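Local coordinates for protein transcriptional regulator, MarR family (Listeria monocytogenes str. 4b, PDB 2QWW) that probably binds DNA as a dimeric winged-helix repressor of the MarR family and regulates transcription, at residues K145-T148 with L149-S153. Sequence-based numbering, arbitrary orientation.
Sequences KVET and LLKKS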
ATOM      1  N   LYS A 145      -0.712 -20.549   3.200  1.00 37.22           N
ATOM      2  CA  LYS A 145      -1.989 -21.204   2.978  1.00 38.15           C
ATOM      3  C   LYS A 145      -3.070 -20.165   2.714  1.00 36.11           C
ATOM      4  O   LYS A 145      -3.873 -20.302   1.784  1.00 33.55           O
ATOM      5  CB  LYS A 145      -2.343 -22.083   4.175  1.00 38.58           C
ATOM      6  CG  LYS A 145      -3.574 -22.935   4.010  1.00 43.53           C
ATOM      7  CD  LYS A 145      -3.735 -23.892   5.191  1.00 44.07           C
ATOM      8  CE  LYS A 145      -2.875 -25.129   5.055  1.00 53.13           C
ATOM      9  NZ  LYS A 145      -3.389 -26.036   3.988  1.00 56.88           N
ATOM     10  N   VAL A 146      -3.061 -19.108   3.512  1.00 34.96           N
ATOM     11  CA  VAL A 146      -4.044 -18.043   3.382  1.00 36.07           C
ATOM     12  C   VAL A 146      -3.974 -17.384   1.991  1.00 36.16           C
ATOM     13  O   VAL A 146      -5.001 -17.159   1.358  1.00 35.37           O
ATOM     14  CB  VAL A 146      -3.927 -16.983   4.523  1.00 36.58           C
ATOM     15  CG1 VAL A 146      -4.902 -15.821   4.299  1.00 35.09           C
ATOM     16  CG2 VAL A 146      -4.216 -17.611   5.884  1.00 36.41           C
ATOM     17  N   GLU A 147      -2.770 -17.068   1.547  1.00 35.25           N
ATOM     18  CA  GLU A 147      -2.530 -16.476   0.246  1.00 36.94           C
ATOM     19  C   GLU A 147      -3.040 -17.391  -0.857  1.00 37.33           C
ATOM     20  O   GLU A 147      -3.707 -16.934  -1.777  1.00 35.53           O
ATOM     21  CB  GLU A 147      -1.033 -16.270   0.049  1.00 36.09           C
ATOM     22  CG  GLU A 147      -0.638 -15.686  -1.293  1.00 40.71           C
ATOM     23  CD  GLU A 147       0.840 -15.851  -1.605  1.00 43.89           C
ATOM     24  OE1 GLU A 147       1.613 -16.286  -0.719  1.00 49.36           O
ATOM     25  OE2 GLU A 147       1.238 -15.534  -2.751  1.00 53.21           O
ATOM     26  N   THR A 148      -2.726 -18.685  -0.753  1.00 37.83           N
ATOM     27  CA  THR A 148      -3.125 -19.659  -1.765  1.00 38.43           C
ATOM     28  C   THR A 148      -4.634 -19.763  -1.858  1.00 38.13           C
ATOM     29  O   THR A 148      -5.183 -19.779  -2.959  1.00 38.72           O
ATOM     30  CB  THR A 148      -2.461 -21.043  -1.548  1.00 38.54           C
ATOM     31  OG1 THR A 148      -2.668 -21.475  -0.210  1.00 50.92           O
ATOM     32  CG2 THR A 148      -0.976 -20.960  -1.755  1.00 36.76           C
ATOM     33  N   LEU A 149      -5.309 -19.788  -0.720  1.00 37.59           N
ATOM     34  CA  LEU A 149      -6.763 -19.859  -0.697  1.00 37.71           C
ATOM     35  C   LEU A 149      -7.434 -18.580  -1.190  1.00 39.66           C
ATOM     36  O   LEU A 149      -8.526 -18.637  -1.747  1.00 41.44           O
ATOM     37  CB  LEU A 149      -7.254 -20.193   0.711  1.00 36.17           C
ATOM     38  CG  LEU A 149      -6.890 -21.591   1.197  1.00 37.52           C
ATOM     39  CD1 LEU A 149      -7.244 -21.747   2.676  1.00 37.75           C
ATOM     40  CD2 LEU A 149      -7.589 -22.665   0.323  1.00 39.50           C
ATOM     41  N   LEU A 150      -6.820 -17.429  -0.929  1.00 40.81           N
ATOM     42  CA  LEU A 150      -7.331 -16.142  -1.426  1.00 40.92           C
ATOM     43  C   LEU A 150      -7.322 -16.094  -2.948  1.00 42.05           C
ATOM     44  O   LEU A 150      -8.275 -15.630  -3.563  1.00 40.44           O
ATOM     45  CB  LEU A 150      -6.490 -14.980  -0.896  1.00 41.51           C
ATOM     46  CG  LEU A 150      -6.753 -14.539   0.540  1.00 39.40           C
ATOM     47  CD1 LEU A 150      -5.633 -13.595   0.993  1.00 41.64           C
ATOM     48  CD2 LEU A 150      -8.106 -13.902   0.662  1.00 39.39           C
ATOM     49  N   LYS A 151      -6.241 -16.599  -3.537  1.00 41.94           N
ATOM     50  CA  LYS A 151      -6.081 -16.668  -4.977  1.00 45.19           C
ATOM     51  C   LYS A 151      -7.019 -17.633  -5.687  1.00 48.25           C
ATOM     52  O   LYS A 151      -7.084 -17.602  -6.911  1.00 50.31           O
ATOM     53  CB  LYS A 151      -4.630 -17.050  -5.335  1.00 43.95           C
ATOM     54  CG  LYS A 151      -3.630 -15.989  -5.046  1.00 41.87           C
ATOM     55  CD  LYS A 151      -2.197 -16.472  -5.329  1.00 45.30           C
ATOM     56  CE  LYS A 151      -1.214 -15.317  -5.193  1.00 48.08           C
ATOM     57  NZ  LYS A 151       0.215 -15.719  -5.425  1.00 50.93           N
ATOM     58  N   LYS A 152      -7.732 -18.489  -4.954  1.00 51.12           N
ATOM     59  CA  LYS A 152      -8.651 -19.451  -5.570  1.00 53.50           C
ATOM     60  C   LYS A 152     -10.036 -18.889  -5.867  1.00 55.74           C
ATOM     61  O   LYS A 152     -10.538 -19.061  -6.979  1.00 56.67           O
ATOM     62  CB  LYS A 152      -8.764 -20.722  -4.714  1.00 53.49           C
ATOM     63  CG  LYS A 152      -7.497 -21.552  -4.773  1.00 54.67           C
ATOM     64  CD  LYS A 152      -7.523 -22.752  -3.846  1.00 55.00           C
ATOM     65  CE  LYS A 152      -6.234 -23.568  -3.984  1.00 53.88           C
ATOM     66  NZ  LYS A 152      -6.217 -24.714  -3.034  1.00 57.79           N
ATOM     67  N   SER A 153     -10.655 -18.230  -4.888  1.00 58.20           N
ATOM     68  CA  SER A 153     -12.006 -17.670  -5.062  1.00 59.00           C
ATOM     69  C   SER A 153     -11.982 -16.434  -5.948  1.00 59.81           C
ATOM     70  O   SER A 153     -11.258 -15.482  -5.665  1.00 60.54           O
ATOM     71  CB  SER A 153     -12.622 -17.313  -3.710  1.00 59.07           C
TER
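Glu147 and Lys151 run side by side along one flank of the last helix turns, and the ammonium NZ of Lys151 closes a salt bridge to Glu147 OE2 at 2.9 Å. The nitrogen comes to the anti side of that oxygen, 24° out of the carboxylate plane. A chi1 of 179° swings Glu147 CG away from its own N, and the extended chain then reaches the equally stretched lysine. The same OE2 accepts a hydrogen bond from Ser21 of the second subunit, so two groups grip one carboxylate oxygen of the buried Glu147 and probably stabilise its negative charge. The enclosed part lies next to it: Val146 CG1 rests against Leu150 CD1 at 4.1 Å, both residues buried, and Val146 also packs on Leu139 of the second subunit. The backbone keeps its i to i+4 bonds, Leu150 N to Val146 O at 2.9 Å and Lys151 N to Glu147 O at 3.1 Å. Lys145 O takes two donors, Leu149 N at 2.9 Å and Thr148 OG1 at 2.6 Å; chi1 of 52° turns this hydroxyl back toward the preceding turn, where it also bonds to Lys144 O. The other flank is more open. Leu149 CD1 lies beside Lys145 CG at the same 4.1 Å spacing, but both residues are partly exposed, and exposed Lys152 lays its CG 3.4 Å from Thr148 O. This is the C-terminal part of helix 133-150, its i to i+4 salt bridge and apolar pair set in the helical dimer interface characteristic of MarR-family proteins.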